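Uncharacterized protein (Chaetomium thermophilum, PDB 3LPZ) is the Get4 protein of the Get pathway, an alpha-solenoid that probably binds Get5 and takes part in the biogenesis and targeting of tail-anchored proteins. Local coordinates at residues Glu165-Leu170 with Leu195-Val200; Gly150-Ala155 with Tyr175-Gln180; Arg21-Ala24 with Glu30-Glu33; Arg14-Leu19 with Val55-Ser60. All coordinates share one frame; numbering follows the deposited sequence.

Contact 1: Glu165-Leu170 with Leu195-Val200; sequences ESPEVL and LPYLLV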
loop_
_atom_site.group_PDB
_atom_site.type_symbol
_atom_site.label_atom_id
_atom_site.label_comp_id
_atom_site.label_asym_id
_atom_site.label_seq_id
_atom_site.Cartn_x
_atom_site.Cartn_y
_atom_site.Cartn_z
ATOM N N GLU A 165 -7.904 7.888 -3.909
ATOM C CA GLU A 165 -8.533 7.904 -2.582
ATOM C C GLU A 165 -7.611 7.369 -1.492
ATOM O O GLU A 165 -7.923 7.491 -0.283
ATOM C CB GLU A 165 -9.776 7.027 -2.540
ATOM C CG GLU A 165 -10.576 6.992 -3.792
ATOM C CD GLU A 165 -11.776 7.830 -3.683
ATOM O OE1 GLU A 165 -11.618 9.072 -3.747
ATOM O OE2 GLU A 165 -12.881 7.242 -3.538
ATOM N N SER A 166 -6.520 6.723 -1.898
ATOM C CA SER A 166 -5.651 6.056 -0.915
ATOM C C SER A 166 -4.858 6.994 0.005
ATOM O O SER A 166 -4.738 6.694 1.177
ATOM C CB SER A 166 -4.721 5.016 -1.564
ATOM O OG SER A 166 -5.465 4.063 -2.282
ATOM N N PRO A 167 -4.332 8.131 -0.505
ATOM C CA PRO A 167 -3.501 8.976 0.380
ATOM C C PRO A 167 -4.231 9.519 1.607
ATOM O O PRO A 167 -3.615 9.618 2.690
ATOM C CB PRO A 167 -3.023 10.117 -0.538
ATOM C CG PRO A 167 -3.043 9.508 -1.948
ATOM C CD PRO A 167 -4.248 8.568 -1.925
ATOM N N GLU A 168 -5.521 9.831 1.463
ATOM C CA GLU A 168 -6.271 10.316 2.608
ATOM C C GLU A 168 -6.473 9.184 3.612
ATOM O O GLU A 168 -6.345 9.404 4.816
ATOM C CB GLU A 168 -7.611 10.946 2.225
ATOM C CG GLU A 168 -8.543 11.137 3.417
ATOM C CD GLU A 168 -9.703 12.053 3.130
ATOM O OE1 GLU A 168 -9.891 12.468 1.963
ATOM O OE2 GLU A 168 -10.431 12.361 4.093
ATOM N N VAL A 169 -6.750 7.973 3.122
ATOM C CA VAL A 169 -6.907 6.827 4.044
ATOM C C VAL A 169 -5.590 6.592 4.812
ATOM O O VAL A 169 -5.572 6.397 6.038
ATOM C CB VAL A 169 -7.357 5.543 3.292
ATOM C CG1 VAL A 169 -7.320 4.331 4.218
ATOM C CG2 VAL A 169 -8.768 5.726 2.682
ATOM N N LEU A 170 -4.480 6.628 4.091
ATOM C CA LEU A 170 -3.178 6.380 4.704
ATOM C C LEU A 170 -2.810 7.460 5.729
ATOM O O LEU A 170 -2.342 7.148 6.809
ATOM C CB LEU A 170 -2.079 6.244 3.633
ATOM C CG LEU A 170 -0.655 5.948 4.127
ATOM C CD1 LEU A 170 -0.608 4.591 4.917
ATOM C CD2 LEU A 170 0.337 5.938 2.961
ATOM N N LEU A 195 6.665 10.232 2.707
ATOM C CA LEU A 195 7.882 9.730 2.054
ATOM C C LEU A 195 7.636 8.549 1.113
ATOM O O LEU A 195 8.177 8.537 0.026
ATOM C CB LEU A 195 9.004 9.420 3.067
ATOM C CG LEU A 195 9.392 10.628 3.954
ATOM C CD1 LEU A 195 10.558 10.278 4.833
ATOM C CD2 LEU A 195 9.727 11.947 3.119
ATOM N N PRO A 196 6.833 7.547 1.539
ATOM C CA PRO A 196 6.613 6.424 0.612
ATOM C C PRO A 196 5.982 6.829 -0.729
ATOM O O PRO A 196 6.314 6.218 -1.765
ATOM C CB PRO A 196 5.694 5.472 1.423
ATOM C CG PRO A 196 6.119 5.702 2.851
ATOM C CD PRO A 196 6.315 7.237 2.892
ATOM N N TYR A 197 5.080 7.820 -0.723
ATOM C CA TYR A 197 4.536 8.320 -1.991
ATOM C C TYR A 197 5.586 8.989 -2.861
ATOM O O TYR A 197 5.572 8.778 -4.081
ATOM C CB TYR A 197 3.338 9.260 -1.794
ATOM C CG TYR A 197 2.076 8.504 -1.440
ATOM C CD1 TYR A 197 1.564 7.518 -2.298
ATOM C CD2 TYR A 197 1.380 8.793 -0.265
ATOM C CE1 TYR A 197 0.365 6.826 -1.979
ATOM C CE2 TYR A 197 0.174 8.125 0.055
ATOM C CZ TYR A 197 -0.302 7.130 -0.802
ATOM O OH TYR A 197 -1.449 6.456 -0.468
ATOM N N LEU A 198 6.487 9.774 -2.248
ATOM C CA LEU A 198 7.617 10.339 -2.988
ATOM C C LEU A 198 8.485 9.221 -3.589
ATOM O O LEU A 198 8.893 9.312 -4.740
ATOM C CB LEU A 198 8.480 11.257 -2.103
ATOM C CG LEU A 198 7.853 12.586 -1.685
ATOM C CD1 LEU A 198 8.848 13.390 -0.809
ATOM C CD2 LEU A 198 7.361 13.387 -2.906
ATOM N N LEU A 199 8.737 8.164 -2.813
ATOM C CA LEU A 199 9.541 7.027 -3.292
ATOM C C LEU A 199 8.953 6.268 -4.495
ATOM O O LEU A 199 9.700 5.660 -5.251
ATOM C CB LEU A 199 9.828 6.041 -2.152
ATOM C CG LEU A 199 10.747 6.568 -1.036
ATOM C CD1 LEU A 199 10.857 5.501 0.101
ATOM C CD2 LEU A 199 12.120 6.931 -1.566
ATOM N N VAL A 200 7.636 6.271 -4.660
ATOM C CA VAL A 200 7.015 5.645 -5.850
ATOM C C VAL A 200 6.625 6.729 -6.860
ATOM O O VAL A 200 5.730 6.532 -7.685
ATOM C CB VAL A 200 5.804 4.726 -5.484
ATOM C CG1 VAL A 200 6.299 3.544 -4.650
ATOM C CG2 VAL A 200 4.700 5.509 -4.723
#
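Y197 reaches from helix 186-199 to the first turn of helix 166-179, where S166, P167 and L170 receive it, a buried junction between successive antiparallel helices of the Get4 alpha-solenoid. The two short helical segments run at 149° to each other with axes 12.2 Å apart at closest approach, and the side chain of Y197 spans the space between them.

The apolar part of the contact falls on the far end of the phenol. L170 comes from the opposite direction, its CG anti to the backbone N (chi1 -179°), and its CD2 lies 3.6 Å from CE2 of Y197. P167 crosses the tyrosine at about a right angle, with its ring carbon CG 3.8 Å from Y197 CZ. A205 of helix 203-220 touches Y197 and P167 alike, and L159 of helix 152-159 packs on L170.

The polar part is settled outside the two segments. The phenol oxygen is hydrogen-bonded to the carbonyl O of L159, which satisfies a buried hydroxyl, while S166 OG pairs with H140 ND1 and with T163 N. Close as it comes to the backbone of P167, Y197 OH makes no bond there: the proline N, 3.3 Å from that oxygen, carries no hydrogen to give.

Contact 2: Gly150-Ala155 with Tyr175-Gln180; sequences GEFEAA and YEWYKQ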
loop_
_atom_site.group_PDB
_atom_site.type_symbol
_atom_site.label_atom_id
_atom_site.label_comp_id
_atom_site.label_asym_id
_atom_site.label_seq_id
_atom_site.Cartn_x
_atom_site.Cartn_y
_atom_site.Cartn_z
ATOM N N GLY A 150 -7.103 -2.804 12.053
ATOM C CA GLY A 150 -5.922 -2.405 12.841
ATOM C C GLY A 150 -4.601 -3.017 12.397
ATOM O O GLY A 150 -3.645 -3.057 13.160
ATOM N N GLU A 151 -4.523 -3.481 11.159
ATOM C CA GLU A 151 -3.254 -3.971 10.600
ATOM C C GLU A 151 -2.541 -2.864 9.818
ATOM O O GLU A 151 -2.509 -2.875 8.573
ATOM C CB GLU A 151 -3.508 -5.169 9.682
ATOM C CG GLU A 151 -4.112 -6.420 10.408
ATOM C CD GLU A 151 -3.146 -7.089 11.386
ATOM O OE1 GLU A 151 -1.915 -6.929 11.246
ATOM O OE2 GLU A 151 -3.619 -7.785 12.307
ATOM N N PHE A 152 -1.939 -1.938 10.557
ATOM C CA PHE A 152 -1.482 -0.682 9.967
ATOM C C PHE A 152 -0.255 -0.908 9.053
ATOM O O PHE A 152 -0.162 -0.327 7.967
ATOM C CB PHE A 152 -1.197 0.349 11.083
ATOM C CG PHE A 152 -2.443 0.943 11.740
ATOM C CD1 PHE A 152 -3.738 0.530 11.393
ATOM C CD2 PHE A 152 -2.308 1.921 12.731
ATOM C CE1 PHE A 152 -4.879 1.097 11.993
ATOM C CE2 PHE A 152 -3.468 2.506 13.370
ATOM C CZ PHE A 152 -4.743 2.082 12.996
ATOM N N GLU A 153 0.680 -1.757 9.497
ATOM C CA GLU A 153 1.888 -2.060 8.718
ATOM C C GLU A 153 1.551 -2.698 7.362
ATOM O O GLU A 153 2.115 -2.319 6.304
ATOM C CB GLU A 153 2.808 -2.984 9.524
ATOM C CG GLU A 153 4.230 -3.066 9.033
ATOM C CD GLU A 153 5.205 -3.361 10.162
ATOM O OE1 GLU A 153 5.328 -4.541 10.560
ATOM O OE2 GLU A 153 5.848 -2.407 10.649
ATOM N N ALA A 154 0.646 -3.661 7.398
ATOM C CA ALA A 154 0.161 -4.308 6.191
ATOM C C ALA A 154 -0.614 -3.293 5.300
ATOM O O ALA A 154 -0.444 -3.282 4.072
ATOM C CB ALA A 154 -0.703 -5.523 6.565
ATOM N N ALA A 155 -1.419 -2.418 5.906
ATOM C CA ALA A 155 -2.167 -1.425 5.132
ATOM C C ALA A 155 -1.226 -0.501 4.350
ATOM O O ALA A 155 -1.514 -0.180 3.203
ATOM C CB ALA A 155 -3.103 -0.598 6.027
ATOM N N TYR A 175 -2.303 9.201 11.288
ATOM C CA TYR A 175 -2.719 10.073 12.377
ATOM C C TYR A 175 -3.296 9.260 13.561
ATOM O O TYR A 175 -2.982 9.555 14.716
ATOM C CB TYR A 175 -3.745 11.148 11.940
ATOM C CG TYR A 175 -3.844 12.199 13.008
ATOM C CD1 TYR A 175 -2.847 13.160 13.125
ATOM C CD2 TYR A 175 -4.875 12.200 13.939
ATOM C CE1 TYR A 175 -2.869 14.113 14.106
ATOM C CE2 TYR A 175 -4.912 13.184 14.964
ATOM C CZ TYR A 175 -3.882 14.123 15.031
ATOM O OH TYR A 175 -3.857 15.103 15.997
ATOM N N GLU A 176 -4.137 8.261 13.284
ATOM C CA GLU A 176 -4.662 7.378 14.363
ATOM C C GLU A 176 -3.532 6.668 15.097
ATOM O O GLU A 176 -3.547 6.524 16.338
ATOM C CB GLU A 176 -5.667 6.339 13.833
ATOM C CG GLU A 176 -7.010 6.931 13.412
ATOM C CD GLU A 176 -7.719 7.699 14.546
ATOM O OE1 GLU A 176 -7.858 7.155 15.669
ATOM O OE2 GLU A 176 -8.129 8.856 14.313
ATOM N N TRP A 177 -2.542 6.225 14.339
ATOM C CA TRP A 177 -1.394 5.566 14.934
ATOM C C TRP A 177 -0.591 6.534 15.809
ATOM O O TRP A 177 -0.198 6.196 16.924
ATOM C CB TRP A 177 -0.499 4.995 13.849
ATOM C CG TRP A 177 0.252 3.757 14.201
ATOM C CD1 TRP A 177 0.297 3.115 15.419
ATOM C CD2 TRP A 177 1.066 2.993 13.310
ATOM N NE1 TRP A 177 1.106 1.993 15.333
ATOM C CE2 TRP A 177 1.578 1.888 14.045
ATOM C CE3 TRP A 177 1.428 3.143 11.957
ATOM C CZ2 TRP A 177 2.433 0.929 13.467
ATOM C CZ3 TRP A 177 2.256 2.184 11.378
ATOM C CH2 TRP A 177 2.754 1.086 12.135
ATOM N N TYR A 178 -0.367 7.747 15.309
ATOM C CA TYR A 178 0.309 8.803 16.075
ATOM C C TYR A 178 -0.358 9.105 17.426
ATOM O O TYR A 178 0.321 9.379 18.426
ATOM C CB TYR A 178 0.352 10.079 15.234
ATOM C CG TYR A 178 0.505 11.358 16.043
ATOM C CD1 TYR A 178 1.696 11.644 16.726
ATOM C CD2 TYR A 178 -0.533 12.288 16.115
ATOM C CE1 TYR A 178 1.854 12.813 17.440
ATOM C CE2 TYR A 178 -0.384 13.485 16.844
ATOM C CZ TYR A 178 0.816 13.734 17.495
ATOM O OH TYR A 178 0.981 14.912 18.225
ATOM N N LYS A 179 -1.685 9.064 17.455
ATOM C CA LYS A 179 -2.419 9.383 18.696
ATOM C C LYS A 179 -2.174 8.351 19.810
ATOM O O LYS A 179 -2.436 8.623 20.978
ATOM C CB LYS A 179 -3.905 9.481 18.411
ATOM C CG LYS A 179 -4.267 10.720 17.638
ATOM C CD LYS A 179 -5.721 10.640 17.223
ATOM C CE LYS A 179 -6.601 11.290 18.264
ATOM N NZ LYS A 179 -7.974 10.712 18.212
ATOM N N GLN A 180 -1.669 7.183 19.434
ATOM C CA GLN A 180 -1.286 6.165 20.401
ATOM C C GLN A 180 0.150 6.378 20.883
ATOM O O GLN A 180 0.634 5.631 21.725
ATOM C CB GLN A 180 -1.443 4.757 19.803
ATOM C CG GLN A 180 -2.879 4.436 19.351
ATOM C CD GLN A 180 -3.006 3.101 18.639
ATOM O OE1 GLN A 180 -4.048 2.802 18.044
ATOM N NE2 GLN A 180 -1.957 2.310 18.666
#
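F152 and W177 carry most of this contact, meeting as a T-shaped (edge-to-face) pair in which the phenylalanine supplies the edge and the indole the face. The ring of F152 stands at 79° to the five-membered ring of W177, with centroids 5.1 Å apart. Its leading atom is CD2, which comes within 3.5 Å of W177 CG. CE2 follows at the base of the indole, 3.9 Å from W177 CB.

The same indole face is used a second time. F152 CB sits over the six-membered ring, 3.9 Å from its centroid and only 11° off the normal, a CH-pi contact. The phenylalanine thus lies along the length of the indole, its methylene over the benzo part and its ring edge over the pyrrole part, the two side chains sliding past each other in opposite directions. With CG of F152 anti to its carbonyl carbon (chi1 -74°), the ring is carried toward the CB end of the tryptophan.

The pair joins the first turn of helix 152-159 to the last turns of helix 166-179, consecutive helices of the alpha-solenoid. G150, with positive phi, ends the preceding helix in a Schellman motif, and E151 then occupies the N-cap position, so F152 opens the new helix.

At the margin, E176 turns its CB toward F152, 4.4 Å from CZ, while its carboxylate leads away from the contact. E153 lies near the outer end of the indole, where its backbone N is 4.4 Å from W177 CH2. Beyond F152, W177 also meets the ring of Y189 and touches R192, both on helix 186-199.

Contact 3: Arg21-Ala24 with Glu30-Glu33; sequences RRIA and EQYE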
loop_
_atom_site.group_PDB
_atom_site.type_symbol
_atom_site.label_atom_id
_atom_site.label_comp_id
_atom_site.label_asym_id
_atom_site.label_seq_id
_atom_site.Cartn_x
_atom_site.Cartn_y
_atom_site.Cartn_z
ATOM N N ARG A 21 -29.131 -22.793 -2.997
ATOM C CA ARG A 21 -30.159 -23.279 -2.079
ATOM C C ARG A 21 -29.646 -24.443 -1.232
ATOM O O ARG A 21 -29.837 -24.440 -0.021
ATOM C CB ARG A 21 -31.463 -23.642 -2.804
ATOM C CG ARG A 21 -32.558 -24.166 -1.868
ATOM C CD ARG A 21 -33.929 -23.571 -2.190
ATOM N NE ARG A 21 -33.931 -22.107 -2.129
ATOM C CZ ARG A 21 -35.030 -21.358 -2.125
ATOM N NH1 ARG A 21 -36.222 -21.931 -2.175
ATOM N NH2 ARG A 21 -34.935 -20.034 -2.070
ATOM N N ARG A 22 -28.967 -25.420 -1.842
ATOM C CA ARG A 22 -28.357 -26.495 -1.047
ATOM C C ARG A 22 -27.444 -25.961 0.047
ATOM O O ARG A 22 -27.460 -26.462 1.184
ATOM C CB ARG A 22 -27.582 -27.473 -1.927
ATOM C CG ARG A 22 -28.479 -28.377 -2.737
ATOM C CD ARG A 22 -27.683 -29.195 -3.718
ATOM N NE ARG A 22 -26.683 -30.038 -3.069
ATOM C CZ ARG A 22 -25.730 -30.685 -3.733
ATOM N NH1 ARG A 22 -25.658 -30.566 -5.055
ATOM N NH2 ARG A 22 -24.858 -31.451 -3.087
ATOM N N ILE A 23 -26.653 -24.937 -0.291
ATOM C CA ILE A 23 -25.733 -24.343 0.661
ATOM C C ILE A 23 -26.472 -23.528 1.736
ATOM O O ILE A 23 -26.139 -23.620 2.916
ATOM C CB ILE A 23 -24.680 -23.472 -0.051
ATOM C CG1 ILE A 23 -23.679 -24.365 -0.802
ATOM C CG2 ILE A 23 -23.960 -22.559 0.949
ATOM C CD1 ILE A 23 -23.078 -23.665 -2.003
ATOM N N ALA A 24 -27.476 -22.753 1.333
ATOM C CA ALA A 24 -28.255 -21.941 2.284
ATOM C C ALA A 24 -28.939 -22.792 3.377
ATOM O O ALA A 24 -28.973 -22.389 4.535
ATOM C CB ALA A 24 -29.290 -21.059 1.549
ATOM N N GLU A 30 -23.154 -31.072 3.995
ATOM C CA GLU A 30 -23.861 -30.826 2.735
ATOM C C GLU A 30 -23.297 -29.613 1.981
ATOM O O GLU A 30 -23.261 -29.615 0.758
ATOM C CB GLU A 30 -25.371 -30.661 2.967
ATOM C CG GLU A 30 -26.216 -31.880 2.593
ATOM C CD GLU A 30 -25.433 -33.184 2.557
ATOM O OE1 GLU A 30 -25.125 -33.732 3.643
ATOM O OE2 GLU A 30 -25.141 -33.674 1.437
ATOM N N GLN A 31 -22.875 -28.595 2.726
ATOM C CA GLN A 31 -22.282 -27.381 2.139
ATOM C C GLN A 31 -20.955 -27.699 1.461
ATOM O O GLN A 31 -20.681 -27.223 0.355
ATOM C CB GLN A 31 -22.089 -26.303 3.205
ATOM C CG GLN A 31 -23.423 -25.721 3.716
ATOM C CD GLN A 31 -23.247 -24.804 4.906
ATOM O OE1 GLN A 31 -22.453 -25.090 5.804
ATOM N NE2 GLN A 31 -24.004 -23.705 4.939
ATOM N N TYR A 32 -20.147 -28.523 2.124
ATOM C CA TYR A 32 -18.901 -29.021 1.547
ATOM C C TYR A 32 -19.144 -29.823 0.260
ATOM O O TYR A 32 -18.438 -29.625 -0.727
ATOM C CB TYR A 32 -18.102 -29.834 2.584
ATOM C CG TYR A 32 -16.849 -30.524 2.029
ATOM C CD1 TYR A 32 -15.671 -29.794 1.812
ATOM C CD2 TYR A 32 -16.838 -31.904 1.747
ATOM C CE1 TYR A 32 -14.515 -30.410 1.304
ATOM C CE2 TYR A 32 -15.685 -32.533 1.255
ATOM C CZ TYR A 32 -14.534 -31.769 1.035
ATOM O OH TYR A 32 -13.383 -32.343 0.549
ATOM N N GLU A 33 -20.141 -30.711 0.260
ATOM C CA GLU A 33 -20.474 -31.490 -0.948
ATOM C C GLU A 33 -20.908 -30.587 -2.111
ATOM O O GLU A 33 -20.521 -30.808 -3.264
ATOM C CB GLU A 33 -21.553 -32.545 -0.661
ATOM C CG GLU A 33 -21.087 -33.686 0.238
ATOM C CD GLU A 33 -20.098 -34.642 -0.453
ATOM O OE1 GLU A 33 -19.897 -34.542 -1.693
ATOM O OE2 GLU A 33 -19.518 -35.504 0.249
#
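The helical hairpin at the N-terminal end of the solenoid is closed here, where Q31 of helix 28-47 reaches back to I23 of helix 11-25 across the short turn between the two helices. The CA atoms of I23 and Q31 are 4.8 Å apart.

One hydrogen bond fixes the approach: Q31 NE2 donates to the carbonyl O of I23 at 2.9 Å, with an N-H...O angle of 163°. The acceptor lies close to the plane of the glutamine amide, so the N-H is well aimed, while the donor is tilted 21° from the carbonyl plane of I23. The chain of Q31 is extended beyond CG (chi2 172°), which carries the amide out to this oxygen and leaves Q31 CG 3.5 Å from the same atom. Replacing Q31 by a leucine would probably leave the I23 carbonyl without its amide donor and cost the hairpin its one direct polar tie between these segments.

R22 provides a looser flank. Its chain bends at chi3, and NH2 comes to 4.2 Å from CB of E33 without bonding to that residue's carboxylate. The guanidinium's salt bridge is instead with E37, farther along helix 28-47.

On the next layer, the I23 side chain packs against V61, T64 and L65 of helix 51-67, and both I23 and Q31 touch S68 in the loop that leads from that helix to helix 71-88.

Contact 4: Arg14-Leu19 with Val55-Ser60; sequences RIIARL and VDILAS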
loop_
_atom_site.group_PDB
_atom_site.type_symbol
_atom_site.label_atom_id
_atom_site.label_comp_id
_atom_site.label_asym_id
_atom_site.label_seq_id
_atom_site.Cartn_x
_atom_site.Cartn_y
_atom_site.Cartn_z
ATOM N N ARG A 14 -30.055 -21.667 -13.318
ATOM C CA ARG A 14 -30.656 -22.764 -12.544
ATOM C C ARG A 14 -29.624 -23.651 -11.819
ATOM O O ARG A 14 -29.865 -24.095 -10.701
ATOM C CB ARG A 14 -31.566 -23.625 -13.423
ATOM C CG ARG A 14 -32.804 -22.887 -13.948
ATOM C CD ARG A 14 -33.895 -23.856 -14.445
ATOM N NE ARG A 14 -33.407 -24.770 -15.477
ATOM C CZ ARG A 14 -33.297 -24.467 -16.770
ATOM N NH1 ARG A 14 -33.638 -23.254 -17.205
ATOM N NH2 ARG A 14 -32.837 -25.385 -17.622
ATOM N N ILE A 15 -28.489 -23.924 -12.448
ATOM C CA ILE A 15 -27.436 -24.704 -11.769
ATOM C C ILE A 15 -26.970 -23.953 -10.519
ATOM O O ILE A 15 -26.932 -24.510 -9.417
ATOM C CB ILE A 15 -26.253 -25.056 -12.711
ATOM C CG1 ILE A 15 -26.685 -26.163 -13.661
ATOM C CG2 ILE A 15 -24.978 -25.490 -11.898
ATOM C CD1 ILE A 15 -25.945 -26.155 -14.952
ATOM N N ILE A 16 -26.707 -22.668 -10.703
ATOM C CA ILE A 16 -26.341 -21.770 -9.611
ATOM C C ILE A 16 -27.357 -21.720 -8.467
ATOM O O ILE A 16 -26.979 -21.887 -7.311
ATOM C CB ILE A 16 -26.021 -20.343 -10.141
ATOM C CG1 ILE A 16 -24.697 -20.410 -10.928
ATOM C CG2 ILE A 16 -25.896 -19.330 -8.956
ATOM C CD1 ILE A 16 -24.365 -19.192 -11.768
ATOM N N ALA A 17 -28.631 -21.482 -8.799
ATOM C CA ALA A 17 -29.690 -21.363 -7.800
ATOM C C ALA A 17 -29.800 -22.662 -6.993
ATOM O O ALA A 17 -29.959 -22.631 -5.761
ATOM C CB ALA A 17 -31.051 -20.988 -8.470
ATOM N N ARG A 18 -29.701 -23.788 -7.695
ATOM C CA ARG A 18 -29.727 -25.115 -7.078
ATOM C C ARG A 18 -28.590 -25.280 -6.066
ATOM O O ARG A 18 -28.826 -25.658 -4.919
ATOM C CB ARG A 18 -29.672 -26.205 -8.161
ATOM C CG ARG A 18 -30.177 -27.571 -7.715
ATOM C CD ARG A 18 -30.544 -28.467 -8.906
ATOM N NE ARG A 18 -29.385 -28.853 -9.712
ATOM C CZ ARG A 18 -29.198 -28.518 -10.988
ATOM N NH1 ARG A 18 -30.097 -27.786 -11.630
ATOM N NH2 ARG A 18 -28.107 -28.921 -11.624
ATOM N N LEU A 19 -27.365 -24.976 -6.491
ATOM C CA LEU A 19 -26.195 -25.005 -5.600
ATOM C C LEU A 19 -26.346 -24.038 -4.424
ATOM O O LEU A 19 -26.086 -24.421 -3.295
ATOM C CB LEU A 19 -24.885 -24.742 -6.373
ATOM C CG LEU A 19 -24.526 -25.817 -7.403
ATOM C CD1 LEU A 19 -23.443 -25.318 -8.344
ATOM C CD2 LEU A 19 -24.103 -27.147 -6.720
ATOM N N VAL A 55 -16.786 -18.738 -14.413
ATOM C CA VAL A 55 -16.628 -17.567 -13.567
ATOM C C VAL A 55 -17.914 -17.227 -12.810
ATOM O O VAL A 55 -17.865 -16.953 -11.604
ATOM C CB VAL A 55 -16.115 -16.320 -14.389
ATOM C CG1 VAL A 55 -16.386 -14.987 -13.633
ATOM C CG2 VAL A 55 -14.638 -16.457 -14.701
ATOM N N ASP A 56 -19.054 -17.219 -13.502
ATOM C CA ASP A 56 -20.318 -16.842 -12.850
ATOM C C ASP A 56 -20.631 -17.869 -11.761
ATOM O O ASP A 56 -21.010 -17.500 -10.654
ATOM C CB ASP A 56 -21.483 -16.765 -13.843
ATOM C CG ASP A 56 -21.459 -15.507 -14.710
ATOM O OD1 ASP A 56 -20.739 -14.537 -14.404
ATOM O OD2 ASP A 56 -22.170 -15.495 -15.729
ATOM N N ILE A 57 -20.448 -19.150 -12.078
ATOM C CA ILE A 57 -20.671 -20.224 -11.104
ATOM C C ILE A 57 -19.772 -20.088 -9.866
ATOM O O ILE A 57 -20.266 -20.080 -8.732
ATOM C CB ILE A 57 -20.503 -21.622 -11.744
ATOM C CG1 ILE A 57 -21.631 -21.846 -12.770
ATOM C CG2 ILE A 57 -20.510 -22.730 -10.657
ATOM C CD1 ILE A 57 -21.351 -22.960 -13.754
ATOM N N LEU A 58 -18.465 -19.983 -10.084
ATOM C CA LEU A 58 -17.521 -19.853 -8.957
ATOM C C LEU A 58 -17.771 -18.596 -8.119
ATOM O O LEU A 58 -17.755 -18.657 -6.876
ATOM C CB LEU A 58 -16.061 -19.883 -9.470
ATOM C CG LEU A 58 -15.674 -21.259 -10.031
ATOM C CD1 LEU A 58 -14.329 -21.210 -10.759
ATOM C CD2 LEU A 58 -15.639 -22.304 -8.927
ATOM N N ALA A 59 -17.966 -17.452 -8.778
ATOM C CA ALA A 59 -18.184 -16.200 -8.030
ATOM C C ALA A 59 -19.483 -16.249 -7.212
ATOM O O ALA A 59 -19.487 -15.852 -6.061
ATOM C CB ALA A 59 -18.166 -14.938 -8.983
ATOM N N SER A 60 -20.581 -16.726 -7.803
ATOM C CA SER A 60 -21.857 -16.726 -7.076
ATOM C C SER A 60 -21.809 -17.697 -5.902
ATOM O O SER A 60 -22.211 -17.348 -4.792
ATOM C CB SER A 60 -23.029 -17.124 -7.987
ATOM O OG SER A 60 -23.070 -16.302 -9.128
#
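I16 of helix 11-25 projects onto the surface of helix 51-67 that D56, I57 and S60 present. Following that helix, D56 comes first: its carbonyl O is 3.9 Å from the tip methyl CD1 of I16, while its carboxylate leads away.

I57 follows, crossing I16 at a slant, with its CG1 3.9 Å from CG1 of I16. T38 and Y45 of helix 28-47 cover I57 as well.

S60, one turn on from D56, meets the other branch of I16: CG2 touches S60 CB at 3.7 Å. S60 OG is folded back beside its own backbone N (chi1 -55°) and bonds to D56 O at 2.8 Å, which satisfies the hydroxyl beside an apolar neighbour; that oxygen also accepts from S60 N, from the opposite face of the carbonyl plane. An alanine in place of I16 would take away both branches and is likely to open a gap over I57 and S60.

The two segments run nearly parallel, their axes crossing at -19° and 10.0 Å apart, as expected for helices two apart in an alpha-solenoid of antiparallel hairpins.

Overall arrangement
From the N terminus, helix 11-25 enters two contacts. Contact 4 joins it to helix 51-67 and so closes a loop of 35 residues, within which contact 3 closes the short turn to helix 28-47; together they tie the first three helices at one end of the solenoid, with centres 12 Å apart. The chain runs through several helices before contacts 1 and 2, whose centres lie about 39 to 43 Å from those of contacts 3 and 4. These two cross, since their segments alternate along the chain. Both use helix 166-179: contact 2, closing a 19-residue loop, binds its end to helix 152-159, and contact 1, closing one of 24, its start to helix 186-199.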